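Local coordinates for protein putative trimethylamine methyltransferase (PDB 4YYC) that probably transfers methyl groups, as a member of the trimethylamine methyltransferase family, at residues Ala156-Glu159 / Asp160-Phe164; Phe229-Asp232 / Phe233-Asn237; Phe331-Pro334 / Glu335-Leu338; Gln411-Leu414 / Gly415-Lys419; Gln472-Ile475 / Glu476-Arg480. All blocks are in the same frame, centred on the assembly; numbering follows the deposited sequence. Where two conformers were deposited one is given.

Contact 1. Residues Ala156-Glu159 / Asp160-Phe164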
loop_
_atom_site.group_PDB
_atom_site.type_symbol
_atom_site.label_atom_id
_atom_site.label_comp_id
_atom_site.label_asym_id
_atom_site.label_seq_id
_atom_site.Cartn_x
_atom_site.Cartn_y
_atom_site.Cartn_z
ATOM N N ALA A 156 -14.436 24.269 -11.471
ATOM C CA ALA A 156 -15.421 23.232 -11.749
ATOM C C ALA A 156 -16.797 23.830 -12.055
ATOM O O ALA A 156 -17.132 24.880 -11.537
ATOM C CB ALA A 156 -15.548 22.361 -10.521
ATOM N N THR A 157 -17.567 23.114 -12.884
ATOM C CA THR A 157 -18.911 23.531 -13.292
ATOM C C THR A 157 -19.903 22.437 -12.993
ATOM O O THR A 157 -19.544 21.316 -12.645
ATOM C CB THR A 157 -18.964 23.768 -14.803
ATOM O OG1 THR A 157 -18.705 22.534 -15.486
ATOM C CG2 THR A 157 -17.951 24.829 -15.219
ATOM N N ILE A 158 -21.190 22.775 -13.151
ATOM C CA ILE A 158 -22.216 21.735 -13.003
ATOM C C ILE A 158 -22.070 20.629 -14.030
ATOM O O ILE A 158 -22.433 19.492 -13.745
ATOM C CB ILE A 158 -23.621 22.381 -12.991
ATOM C CG1 ILE A 158 -24.684 21.373 -12.567
ATOM C CG2 ILE A 158 -23.945 23.022 -14.323
ATOM C CD1 ILE A 158 -24.594 20.898 -11.139
ATOM N N GLU A 159 -21.612 20.951 -15.235
ATOM C CA GLU A 159 -21.335 19.923 -16.230
ATOM C C GLU A 159 -20.268 18.940 -15.692
ATOM O O GLU A 159 -20.425 17.709 -15.801
ATOM C CB GLU A 159 -20.903 20.530 -17.559
ATOM C CG GLU A 159 -20.708 19.467 -18.598
ATOM C CD GLU A 159 -20.482 20.029 -19.987
ATOM O OE1 GLU A 159 -20.743 21.244 -20.259
ATOM O OE2 GLU A 159 -19.983 19.238 -20.803
ATOM N N ASP A 160 -19.197 19.461 -15.066
ATOM C CA ASP A 160 -18.227 18.567 -14.467
ATOM C C ASP A 160 -18.829 17.743 -13.339
ATOM O O ASP A 160 -18.547 16.541 -13.201
ATOM C CB ASP A 160 -17.034 19.334 -13.865
ATOM C CG ASP A 160 -16.266 20.105 -14.863
ATOM O OD1 ASP A 160 -15.813 19.505 -15.865
ATOM O OD2 ASP A 160 -16.102 21.324 -14.639
ATOM N N PHE A 161 -19.635 18.395 -12.504
ATOM C CA PHE A 161 -20.311 17.673 -11.400
ATOM C C PHE A 161 -21.076 16.472 -11.963
ATOM O O PHE A 161 -20.942 15.329 -11.534
ATOM C CB PHE A 161 -21.266 18.635 -10.694
ATOM C CG PHE A 161 -21.796 18.135 -9.383
ATOM C CD1 PHE A 161 -22.859 17.218 -9.305
ATOM C CD2 PHE A 161 -21.207 18.538 -8.198
ATOM C CE1 PHE A 161 -23.295 16.749 -8.078
ATOM C CE2 PHE A 161 -21.647 18.070 -6.987
ATOM C CZ PHE A 161 -22.703 17.163 -6.936
ATOM N N ARG A 162 -21.862 16.742 -12.991
ATOM C CA ARG A 162 -22.620 15.671 -13.627
ATOM C C ARG A 162 -21.706 14.587 -14.200
ATOM O O ARG A 162 -21.989 13.394 -14.035
ATOM C CB ARG A 162 -23.535 16.222 -14.700
ATOM C CG ARG A 162 -24.696 16.969 -14.089
ATOM C CD ARG A 162 -25.444 17.714 -15.149
ATOM N NE ARG A 162 -26.621 18.349 -14.610
ATOM C CZ ARG A 162 -27.499 19.012 -15.366
ATOM N NH1 ARG A 162 -27.332 19.139 -16.702
ATOM N NH2 ARG A 162 -28.568 19.526 -14.775
ATOM N N ASN A 163 -20.617 14.988 -14.843
ATOM C CA ASN A 163 -19.684 14.000 -15.370
ATOM C C ASN A 163 -19.140 13.080 -14.255
ATOM O O ASN A 163 -18.996 11.874 -14.473
ATOM C CB ASN A 163 -18.549 14.640 -16.132
ATOM C CG ASN A 163 -18.966 15.169 -17.478
ATOM O OD1 ASN A 163 -19.989 14.749 -18.028
ATOM N ND2 ASN A 163 -18.177 16.074 -18.034
ATOM N N PHE A 164 -18.784 13.641 -13.117
ATOM C CA PHE A 164 -18.289 12.836 -12.000
ATOM C C PHE A 164 -19.364 11.927 -11.446
ATOM O O PHE A 164 -19.059 10.795 -11.100
ATOM C CB PHE A 164 -17.629 13.660 -10.907
ATOM C CG PHE A 164 -16.221 14.133 -11.273
ATOM C CD1 PHE A 164 -15.151 13.247 -11.270
ATOM C CD2 PHE A 164 -15.956 15.482 -11.562
ATOM C CE1 PHE A 164 -13.867 13.675 -11.597
ATOM C CE2 PHE A 164 -14.660 15.907 -11.929
ATOM C CZ PHE A 164 -13.641 14.985 -11.970
HETATM O O HOH W 1 -18.636 17.131 -20.798
#

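Contact 2. Residues Phe229-Asp232 / Phe233-Asn237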
loop_
_atom_site.group_PDB
_atom_site.type_symbol
_atom_site.label_atom_id
_atom_site.label_comp_id
_atom_site.label_asym_id
_atom_site.label_seq_id
_atom_site.Cartn_x
_atom_site.Cartn_y
_atom_site.Cartn_z
ATOM N N PHE A 229 -38.169 9.128 -2.003
ATOM C CA PHE A 229 -38.335 7.863 -1.256
ATOM C C PHE A 229 -39.665 7.763 -0.490
ATOM O O PHE A 229 -40.061 6.656 -0.072
ATOM C CB PHE A 229 -37.251 7.782 -0.191
ATOM C CG PHE A 229 -35.882 7.506 -0.713
ATOM C CD1 PHE A 229 -35.466 6.210 -0.940
ATOM C CD2 PHE A 229 -34.968 8.541 -0.916
ATOM C CE1 PHE A 229 -34.181 5.923 -1.369
ATOM C CE2 PHE A 229 -33.677 8.268 -1.381
ATOM C CZ PHE A 229 -33.288 6.967 -1.610
ATOM N N GLY A 230 -40.338 8.887 -0.258
ATOM C CA GLY A 230 -41.498 8.927 0.642
ATOM C C GLY A 230 -41.194 9.533 2.001
ATOM O O GLY A 230 -40.078 9.366 2.535
ATOM N N ASP A 231 -42.168 10.249 2.554
ATOM C CA ASP A 231 -41.973 10.967 3.809
ATOM C C ASP A 231 -41.652 10.009 4.959
ATOM O O ASP A 231 -40.643 10.189 5.645
ATOM C CB ASP A 231 -43.197 11.850 4.152
ATOM C CG ASP A 231 -42.927 12.817 5.322
ATOM O OD1 ASP A 231 -42.432 12.381 6.372
ATOM O OD2 ASP A 231 -43.188 14.038 5.199
ATOM N N ASP A 232 -42.495 8.995 5.181
ATOM C CA ASP A 232 -42.234 8.087 6.307
ATOM C C ASP A 232 -40.949 7.284 6.094
ATOM O O ASP A 232 -40.223 7.039 7.063
ATOM C CB ASP A 232 -43.395 7.145 6.596
ATOM C CG ASP A 232 -44.633 7.877 7.053
ATOM O OD1 ASP A 232 -44.539 8.728 7.965
ATOM O OD2 ASP A 232 -45.710 7.612 6.492
ATOM N N PHE A 233 -40.657 6.928 4.851
ATOM C CA PHE A 233 -39.428 6.187 4.547
ATOM C C PHE A 233 -38.194 6.938 5.015
ATOM O O PHE A 233 -37.328 6.344 5.652
ATOM C CB PHE A 233 -39.315 5.861 3.077
ATOM C CG PHE A 233 -38.217 4.876 2.773
ATOM C CD1 PHE A 233 -36.919 5.290 2.597
ATOM C CD2 PHE A 233 -38.502 3.541 2.664
ATOM C CE1 PHE A 233 -35.917 4.382 2.297
ATOM C CE2 PHE A 233 -37.514 2.613 2.375
ATOM C CZ PHE A 233 -36.217 3.033 2.182
ATOM N N VAL A 234 -38.110 8.230 4.715
ATOM C CA VAL A 234 -36.953 9.017 5.131
ATOM C C VAL A 234 -36.856 9.143 6.657
ATOM O O VAL A 234 -35.765 9.055 7.226
ATOM C CB VAL A 234 -36.960 10.386 4.433
ATOM C CG1 VAL A 234 -35.927 11.313 5.024
ATOM C CG2 VAL A 234 -36.791 10.188 2.928
ATOM N N GLU A 235 -37.998 9.317 7.337
ATOM C CA GLU A 235 -37.954 9.422 8.791
ATOM C C GLU A 235 -37.513 8.124 9.461
ATOM O O GLU A 235 -37.100 8.149 10.610
ATOM C CB GLU A 235 -39.331 9.817 9.339
ATOM C CG GLU A 235 -39.765 11.234 8.987
ATOM C CD GLU A 235 -38.867 12.322 9.579
ATOM O OE1 GLU A 235 -38.363 12.201 10.728
ATOM O OE2 GLU A 235 -38.622 13.322 8.876
ATOM N N ASN A 236 -37.594 7.008 8.748
ATOM C CA ASN A 236 -37.277 5.717 9.318
ATOM C C ASN A 236 -35.998 5.064 8.788
ATOM O O ASN A 236 -35.610 4.024 9.289
ATOM C CB ASN A 236 -38.460 4.784 9.104
ATOM C CG ASN A 236 -39.616 5.112 10.015
ATOM O OD1 ASN A 236 -39.537 4.885 11.212
ATOM N ND2 ASN A 236 -40.684 5.709 9.461
ATOM N N ASN A 237 -35.349 5.659 7.795
ATOM C CA ASN A 237 -34.225 5.000 7.108
ATOM C C ASN A 237 -33.224 6.058 6.650
ATOM O O ASN A 237 -33.608 7.105 6.096
ATOM C CB ASN A 237 -34.689 4.301 5.850
ATOM C CG ASN A 237 -35.681 3.190 6.114
ATOM O OD1 ASN A 237 -35.299 2.077 6.494
ATOM N ND2 ASN A 237 -36.957 3.484 5.962
#

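Contact 3. Residues Phe331-Pro334 / Glu335-Leu338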
loop_
_atom_site.group_PDB
_atom_site.type_symbol
_atom_site.label_atom_id
_atom_site.label_comp_id
_atom_site.label_asym_id
_atom_site.label_seq_id
_atom_site.Cartn_x
_atom_site.Cartn_y
_atom_site.Cartn_z
ATOM N N PHE A 331 0.780 14.024 2.349
ATOM C CA PHE A 331 -0.022 12.810 2.341
ATOM C C PHE A 331 0.877 11.619 2.038
ATOM O O PHE A 331 1.975 11.761 1.474
ATOM C CB PHE A 331 -1.061 12.910 1.195
ATOM C CG PHE A 331 -1.998 14.073 1.361
ATOM C CD1 PHE A 331 -1.652 15.318 0.864
ATOM C CD2 PHE A 331 -3.160 13.918 2.055
ATOM C CE1 PHE A 331 -2.496 16.415 1.050
ATOM C CE2 PHE A 331 -4.022 15.014 2.255
ATOM C CZ PHE A 331 -3.663 16.248 1.715
ATOM N N GLY A 332 0.364 10.433 2.372
ATOM C CA GLY A 332 1.086 9.234 1.996
ATOM C C GLY A 332 2.276 8.886 2.842
ATOM O O GLY A 332 3.020 7.994 2.505
ATOM N N THR A 333 2.443 9.594 3.954
ATOM C CA THR A 333 3.567 9.466 4.856
ATOM C C THR A 333 3.186 8.543 5.995
ATOM O O THR A 333 2.010 8.176 6.151
ATOM C CB THR A 333 3.924 10.865 5.408
ATOM O OG1 THR A 333 2.716 11.486 5.834
ATOM C CG2 THR A 333 4.535 11.724 4.338
ATOM N N PRO A 334 4.161 8.164 6.824
ATOM C CA PRO A 334 3.838 7.136 7.835
ATOM C C PRO A 334 2.864 7.579 8.905
ATOM O O PRO A 334 1.964 6.818 9.286
ATOM C CB PRO A 334 5.199 6.828 8.461
ATOM C CG PRO A 334 6.188 7.205 7.424
ATOM C CD PRO A 334 5.611 8.346 6.658
ATOM N N GLU A 335 2.999 8.826 9.337
ATOM C CA GLU A 335 2.263 9.293 10.523
ATOM C C GLU A 335 0.726 9.267 10.293
ATOM O O GLU A 335 0.009 8.661 11.111
ATOM C CB GLU A 335 2.796 10.640 10.978
ATOM C CG GLU A 335 4.284 10.594 11.342
ATOM C CD GLU A 335 5.332 10.588 10.166
ATOM O OE1 GLU A 335 5.033 10.882 8.959
ATOM O OE2 GLU A 335 6.537 10.280 10.433
ATOM N N PRO A 336 0.211 9.771 9.141
ATOM C CA PRO A 336 -1.221 9.681 8.913
ATOM C C PRO A 336 -1.746 8.243 8.822
ATOM O O PRO A 336 -2.871 7.970 9.240
ATOM C CB PRO A 336 -1.458 10.427 7.580
ATOM C CG PRO A 336 -0.267 11.301 7.432
ATOM C CD PRO A 336 0.868 10.652 8.153
ATOM N N SER A 337 -0.929 7.319 8.330
ATOM C CA SER A 337 -1.364 5.933 8.261
ATOM C C SER A 337 -1.481 5.352 9.671
ATOM O O SER A 337 -2.438 4.643 9.985
ATOM C CB SER A 337 -0.449 5.063 7.398
ATOM O OG SER A 337 -0.730 5.324 6.017
ATOM N N LEU A 338 -0.505 5.621 10.501
ATOM C CA LEU A 338 -0.548 5.123 11.874
ATOM C C LEU A 338 -1.708 5.715 12.651
ATOM O O LEU A 338 -2.419 5.000 13.374
ATOM C CB LEU A 338 0.757 5.437 12.625
ATOM C CG LEU A 338 1.965 4.662 12.082
ATOM C CD1 LEU A 338 3.261 5.215 12.690
ATOM C CD2 LEU A 338 1.896 3.171 12.252
HETATM O O HOH W 2 -0.298 7.738 4.783
#

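Contact 4. Residues Gln411-Leu414 / Gly415-Lys419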
loop_
_atom_site.group_PDB
_atom_site.type_symbol
_atom_site.label_atom_id
_atom_site.label_comp_id
_atom_site.label_asym_id
_atom_site.label_seq_id
_atom_site.Cartn_x
_atom_site.Cartn_y
_atom_site.Cartn_z
ATOM N N GLN A 411 -10.207 4.521 -9.404
ATOM C CA GLN A 411 -11.319 3.563 -9.370
ATOM C C GLN A 411 -10.895 2.146 -9.757
ATOM O O GLN A 411 -11.493 1.153 -9.297
ATOM C CB GLN A 411 -12.561 4.067 -10.143
ATOM C CG GLN A 411 -12.426 4.181 -11.623
ATOM C CD GLN A 411 -12.554 2.886 -12.369
ATOM O OE1 GLN A 411 -13.431 2.078 -12.094
ATOM N NE2 GLN A 411 -11.659 2.657 -13.311
ATOM N N ASP A 412 -9.889 2.066 -10.612
ATOM C CA ASP A 412 -9.285 0.789 -10.970
ATOM C C ASP A 412 -8.652 0.133 -9.732
ATOM O O ASP A 412 -8.891 -1.061 -9.436
ATOM C CB ASP A 412 -8.297 1.034 -12.109
ATOM C CG ASP A 412 -7.635 -0.194 -12.598
ATOM O OD1 ASP A 412 -8.256 -1.294 -12.560
ATOM O OD2 ASP A 412 -6.465 -0.074 -13.051
ATOM N N GLN A 413 -7.932 0.931 -8.952
ATOM C CA GLN A 413 -7.392 0.466 -7.693
ATOM C C GLN A 413 -8.496 0.004 -6.766
ATOM O O GLN A 413 -8.347 -0.994 -6.031
ATOM C CB GLN A 413 -6.472 1.516 -7.037
ATOM C CG GLN A 413 -5.231 1.812 -7.852
ATOM C CD GLN A 413 -4.310 0.587 -7.980
ATOM O OE1 GLN A 413 -3.951 -0.031 -6.971
ATOM N NE2 GLN A 413 -3.965 0.229 -9.199
ATOM N N LEU A 414 -9.615 0.722 -6.756
ATOM C CA LEU A 414 -10.717 0.306 -5.893
ATOM C C LEU A 414 -11.193 -1.095 -6.238
ATOM O O LEU A 414 -11.596 -1.846 -5.340
ATOM C CB LEU A 414 -11.881 1.303 -5.925
ATOM C CG LEU A 414 -11.554 2.746 -5.528
ATOM C CD1 LEU A 414 -12.831 3.554 -5.683
ATOM C CD2 LEU A 414 -10.989 2.853 -4.117
ATOM N N GLY A 415 -11.246 -1.431 -7.533
ATOM C CA GLY A 415 -11.618 -2.806 -7.923
ATOM C C GLY A 415 -10.638 -3.841 -7.362
ATOM O O GLY A 415 -11.060 -4.941 -6.955
HETATM N N MSE A 416 -9.362 -3.470 -7.286
HETATM C CA MSE A 416 -8.341 -4.383 -6.733
HETATM C C MSE A 416 -8.597 -4.544 -5.258
HETATM O O MSE A 416 -8.519 -5.650 -4.735
HETATM C CB MSE A 416 -6.948 -3.849 -6.990
HETATM C CG MSE A 416 -6.688 -4.030 -8.459
HETATM SE SE MSE A 416 -4.835 -3.377 -8.743
HETATM C CE MSE A 416 -5.230 -2.842 -10.632
HETATM N N MSE A 417 -8.925 -3.470 -4.572
HETATM C CA MSE A 417 -9.209 -3.543 -3.144
HETATM C C MSE A 417 -10.447 -4.392 -2.865
HETATM O O MSE A 417 -10.477 -5.196 -1.936
HETATM C CB MSE A 417 -9.434 -2.168 -2.508
HETATM C CG MSE A 417 -8.255 -1.215 -2.645
HETATM SE SE MSE A 417 -6.582 -1.827 -1.799
HETATM C CE MSE A 417 -5.220 -0.975 -2.997
ATOM N N GLN A 418 -11.466 -4.280 -3.715
ATOM C CA GLN A 418 -12.669 -5.080 -3.588
ATOM C C GLN A 418 -12.339 -6.570 -3.701
ATOM O O GLN A 418 -12.841 -7.380 -2.921
ATOM C CB GLN A 418 -13.681 -4.649 -4.674
ATOM C CG GLN A 418 -14.953 -5.447 -4.682
ATOM C CD GLN A 418 -16.235 -4.663 -4.515
ATOM O OE1 GLN A 418 -16.340 -3.509 -4.953
ATOM N NE2 GLN A 418 -17.254 -5.323 -3.988
ATOM N N LYS A 419 -11.495 -6.910 -4.646
ATOM C CA LYS A 419 -11.117 -8.320 -4.813
ATOM C C LYS A 419 -10.238 -8.798 -3.646
ATOM O O LYS A 419 -10.450 -9.904 -3.127
ATOM C CB LYS A 419 -10.429 -8.496 -6.161
ATOM C CG LYS A 419 -9.940 -9.903 -6.440
ATOM C CD LYS A 419 -11.123 -10.901 -6.514
ATOM C CE LYS A 419 -10.616 -12.311 -6.809
ATOM N NZ LYS A 419 -9.808 -12.311 -8.067
#

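Contact 5. Residues Gln472-Ile475 / Glu476-Arg480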
loop_
_atom_site.group_PDB
_atom_site.type_symbol
_atom_site.label_atom_id
_atom_site.label_comp_id
_atom_site.label_asym_id
_atom_site.label_seq_id
_atom_site.Cartn_x
_atom_site.Cartn_y
_atom_site.Cartn_z
ATOM N N GLN A 472 5.619 -3.425 -28.124
ATOM C CA GLN A 472 4.239 -3.128 -28.389
ATOM C C GLN A 472 3.818 -1.774 -27.832
ATOM O O GLN A 472 3.155 -0.990 -28.471
ATOM C CB GLN A 472 3.325 -4.231 -27.867
ATOM C CG GLN A 472 1.855 -3.924 -28.152
ATOM C CD GLN A 472 0.889 -5.050 -27.837
ATOM O OE1 GLN A 472 1.283 -6.136 -27.432
ATOM N NE2 GLN A 472 -0.395 -4.781 -28.029
ATOM N N TRP A 473 4.266 -1.479 -26.621
ATOM C CA TRP A 473 3.916 -0.218 -25.968
ATOM C C TRP A 473 4.495 0.987 -26.736
ATOM O O TRP A 473 3.842 2.024 -26.866
ATOM C CB TRP A 473 4.388 -0.272 -24.514
ATOM C CG TRP A 473 4.354 1.020 -23.734
ATOM C CD1 TRP A 473 3.323 1.511 -22.990
ATOM C CD2 TRP A 473 5.435 1.950 -23.599
ATOM N NE1 TRP A 473 3.727 2.695 -22.365
ATOM C CE2 TRP A 473 5.008 2.981 -22.744
ATOM C CE3 TRP A 473 6.733 1.981 -24.077
ATOM C CZ2 TRP A 473 5.825 4.076 -22.421
ATOM C CZ3 TRP A 473 7.551 3.059 -23.736
ATOM C CH2 TRP A 473 7.092 4.082 -22.911
ATOM N N GLU A 474 5.678 0.822 -27.310
ATOM C CA GLU A 474 6.311 1.875 -28.135
ATOM C C GLU A 474 5.508 2.055 -29.422
ATOM O O GLU A 474 5.234 3.202 -29.818
ATOM C CB GLU A 474 7.779 1.516 -28.409
ATOM C CG GLU A 474 8.533 2.557 -29.209
ATOM C CD GLU A 474 9.947 2.120 -29.598
ATOM O OE1 GLU A 474 10.222 0.941 -29.899
ATOM O OE2 GLU A 474 10.805 3.019 -29.650
ATOM N N ILE A 475 5.096 0.952 -30.068
ATOM C CA ILE A 475 4.203 1.006 -31.261
ATOM C C ILE A 475 2.885 1.744 -30.976
ATOM O O ILE A 475 2.380 2.514 -31.805
ATOM C CB ILE A 475 3.916 -0.429 -31.772
ATOM C CG1 ILE A 475 5.165 -0.976 -32.442
ATOM C CG2 ILE A 475 2.726 -0.520 -32.722
ATOM C CD1 ILE A 475 5.152 -2.476 -32.624
ATOM N N GLU A 476 2.386 1.540 -29.769
ATOM C CA GLU A 476 1.146 2.156 -29.338
ATOM C C GLU A 476 1.345 3.535 -28.710
ATOM O O GLU A 476 0.470 3.968 -27.952
ATOM C CB GLU A 476 0.408 1.225 -28.415
ATOM C CG GLU A 476 0.038 -0.067 -29.118
ATOM C CD GLU A 476 -0.788 -1.069 -28.348
ATOM O OE1 GLU A 476 -1.066 -0.894 -27.157
ATOM O OE2 GLU A 476 -1.145 -2.077 -28.985
ATOM N N GLY A 477 2.469 4.212 -28.931
ATOM C CA GLY A 477 2.615 5.632 -28.601
ATOM C C GLY A 477 3.282 5.949 -27.276
ATOM O O GLY A 477 3.239 7.113 -26.847
ATOM N N GLU A 478 3.947 4.976 -26.674
ATOM C CA GLU A 478 4.682 5.244 -25.448
ATOM C C GLU A 478 3.794 5.967 -24.413
ATOM O O GLU A 478 4.205 6.937 -23.791
ATOM C CB GLU A 478 5.942 6.037 -25.716
ATOM C CG GLU A 478 6.914 5.301 -26.653
ATOM C CD GLU A 478 8.146 6.113 -26.984
ATOM O OE1 GLU A 478 8.955 6.387 -26.084
ATOM O OE2 GLU A 478 8.317 6.446 -28.134
ATOM N N LYS A 479 2.601 5.436 -24.221
ATOM C CA LYS A 479 1.592 6.117 -23.396
ATOM C C LYS A 479 1.746 5.874 -21.903
ATOM O O LYS A 479 1.934 4.734 -21.458
ATOM C CB LYS A 479 0.196 5.690 -23.824
ATOM C CG LYS A 479 -0.214 6.093 -25.223
ATOM C CD LYS A 479 -1.566 5.592 -25.588
ATOM C CE LYS A 479 -1.934 6.103 -26.982
ATOM N NZ LYS A 479 -3.278 5.679 -27.397
ATOM N N ARG A 480 1.605 6.945 -21.150
ATOM C CA ARG A 480 1.499 6.839 -19.705
ATOM C C ARG A 480 0.050 6.472 -19.353
ATOM O O ARG A 480 -0.890 6.675 -20.119
ATOM C CB ARG A 480 1.926 8.147 -19.063
ATOM C CG ARG A 480 3.378 8.448 -19.322
ATOM C CD ARG A 480 3.695 9.877 -18.947
ATOM N NE ARG A 480 3.397 10.163 -17.556
ATOM C CZ ARG A 480 4.220 9.942 -16.532
ATOM N NH1 ARG A 480 3.824 10.243 -15.318
ATOM N NH2 ARG A 480 5.424 9.433 -16.714
HETATM O O HOH W 3 1.636 2.981 -25.467
HETATM O O HOH W 4 6.386 5.696 -30.139
#

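Contact 1. Residues Ala156-Glu159 / Asp160-Phe164
Thr-157 and Asp-160 face one another across the first turn of a helix, each side chain reaching back to the other's backbone. With chi1 at 64°, the OG1 of Thr-157 sits between its own N and carbonyl carbon, where it accepts the Asp-160 N-H at 3.1 Å from N to OG1. The carboxylate of Asp-160 comes across at a slant to the threonine side chain and takes the Thr-157 N-H on the anti lone pair of OD2, 2.9 Å from N to OD2. Both residues are short enough to put an oxygen beside first-turn N-H groups, which have no helical carbonyl to meet. The carboxylate has outside partners too: Arg-154 forms a salt bridge to OD2 and Tyr-404 bonds to OD1, which should favour the charged form in this buried spot.

On another flank, the CG1 branch of Ile-158 runs anti to its backbone N (chi1 -169°) and lays CD1 4.0 Å from CB of Phe-161. The Phe-161 ring itself turns away toward His-200 and Met-196. Arg-162, stretched out, passes its NE 4.1 Å from CG1 of Ile-158. Toward solvent, a water joins OE2 of the extended Glu-159 to ND2 of Asn-163, an amide that Tyr-404 also holds. Backbone bonds take over at once, Phe-161 N to Thr-157 O measuring 2.9 Å. The reciprocal Thr-157/Asp-160 pair is a capping box, the classic N-terminal start of an alpha-helix, here helix 158-170.

Contact 2. Residues Phe229-Asp232 / Phe233-Asn237
Asp-232 O takes its main bond from the side chain of Asn-236: ND2 reaches it at 2.8 Å from above the carbonyl plane, while the Asn-236 N-H adds only a weak second bond. Phe-233 O is shared: Asn-237 ND2 reaches it in the carbonyl plane on a lone pair, 2.9 Å from ND2 to O, and Asn-236 N is the second donor. Asparagine suits both places because its short amide folds back to add a donor to a carbonyl whose backbone bonding is weak or of the i+3 kind. The same Asn-237 ND2 lies over the centre of one Phe-233 ring face, 3.5 Å above the plane.

Earlier carbonyls are met regularly, Val-234 N bonding to Gly-230 O at 3.1 Å. In the conformer described, Asp-231 lies side by side with Glu-235, and Lys-226 forms salt bridges to both, which probably offsets their like charges; His-266 also bonds to Glu-235.

The apolar side carries the rings of Phe-229 and Phe-233, nearly parallel (8°) but slid apart so that they barely overlap, with Phe-229 CD1 3.7 Å from Phe-233 CE1. Gly-230 has a positive phi, at which a CB would press on Phe-229 O; it ends helix 215-229 and serves as N-cap of helix 231-236.

Contact 3. Residues Phe331-Pro334 / Glu335-Leu338
Pro-334 O accepts the Leu-338 N-H at 3.0 Å, nearly in line with the carbonyl bond, and this is the first regular backbone hydrogen bond between the two segments. They form the N-terminus of helix 334-350, entered from an extended Phe-331 through Gly-332, whose positive phi (78°) is easy for a residue without a side chain. Thr-333 holds the N-cap position, with prolines at the first and third places of the helix. Proline suits this first turn, where the N-H it lacks would have no carbonyl of the helix to meet.

The usual cap therefore changes. The third residue, Pro-336, offers no N-H to Thr-333, and OG1 instead lies against its ring, 3.1 Å from CD. The hydroxyl turns for a hydrogen bond to Ser-321 OG on strand 313-322. Glu-335 bends at its second torsion (chi2 78°) and folds back alongside the Pro-334 ring, bringing OE1 3.5 Å from CD of the proline. Its other oxygen, OE2, makes a salt bridge with Lys-419 of the second subunit, and Leu-338 packs there on Gly-423 of that same subunit, so the helix start belongs to the dimer interface.

Thr-333 O stands 3.8 Å from Ser-337 N, too far for the helical bond that would precede it. A water bridges instead, donating to Thr-333 O at 2.7 Å and hydrogen-bonded to Ser-337 OG, equally at 2.7 Å.

Contact 4. Residues Gln411-Leu414 / Gly415-Lys419
The flat amide of Gln-413 and the carboxylate of Asp-412 both meet the end of Met-416, deposited as selenomethionine. CE and SE of Met-416 lie together to one side of the Gln-413 amide plane, nearest NE2 and displaced from the centre of the group. The CE methyl lies 3.6 Å from NE2 of Gln-413, and SE follows at 3.7 Å from the same nitrogen. The CE methyl also comes 3.9 Å from both OD1 and OD2 of Asp-412, so it touches both polar groups at once. Gln-413 presents its amide by bending at the second torsion (chi2 -64°), whereas the Met-416 chain, in the conformer described, runs extended beyond CG to span the turn.

All of this lies along one side of helix 404-420, a regular alpha-helix in which Met-417 N bonds to Gln-413 O at 2.9 Å. A long, flexible methionine suits a place between polar groups that are already held: Asp-412 bonds to Ser-462 and Tyr-460, and Gln-413 OE1 accepts from Asn-376 ND2 of the second subunit.

Met-417, also selenomethionine, folds CG to 3.4 Å from Gln-413 O, and its side chain packs on Leu-378 of helix 368-383. Leu-414 packs on Phe-137 and Met-174, and Met-416 reaches Gly-332 of the second subunit.

Contact 5. Residues Gln472-Ile475 / Glu476-Arg480
Trp-473 brings its ring round toward the loop with CG anti to the backbone N (chi1 169°) and the indole turned square to that arm (chi2 90°), which lays one ring face against Glu-478. The CA of Glu-478 stands 3.5 Å from the centroid of the Trp-473 six-membered ring, close to the ring normal, a CH-pi contact. CB and CG of Glu-478 continue along the rim of the same face, CB lying 3.6 Å from CH2 of Trp-473. At the ring edge NE1 donates to Lys-479 O, 2.9 Å away and tilted a little from the ring plane. Tryptophan suits this place because one broad group both covers the loop and pins its carbonyl.

Gln-472, fully extended, reaches across to Glu-476 with an almost straight bond of 177°, NE2 to OE2 3.0 Å. OE2 is met from above the carboxylate plane, the amide and carboxylate standing nearly perpendicular. The Glu-474 and Glu-478 side chains run side by side, their OE2 atoms 4.5 Å apart, a like-charge pair that may slightly raise the pKa of one of them; one water ties Glu-474 O to Glu-478 OE2.

The backbone closes in a Schellman motif. Glu-478 N bonds to Trp-473 O at 3.0 Å and Gly-477 N to Glu-474 O at 3.1 Å, with Gly-477 supplying the positive phi that a side chain would oppose. A second water links Trp-473 O with Lys-479 N. The turn thus ends helix 470-475 at the surface and leads, through Arg-480 at the N-cap, into helix 481-495, while Trp-473 packs on Val-365 of the second subunit.

Overall arrangement
The five contacts follow one another along the chain: 1 and 3 open helices, 2 joins two, 4 lies inside one and 5 ends one. Contact 2 stands before strand 240-245 and contact 3 after strands 313-322 and 329-330, all in one mixed sheet whose longer strands run parallel, consistent with the alpha/beta barrel of this family; their centres are about 40 Å apart. Contact 1 comes within about 9 Å (nearest atoms) of contact 4. Contact 5 lies outermost, about 53 Å from contact 2 between centres. Contacts 3, 4 and 5 all touch the second subunit, so the interface is spread over all three, and Glu-335 of contact 3 pairs with Lys-419 of contact 4 across it.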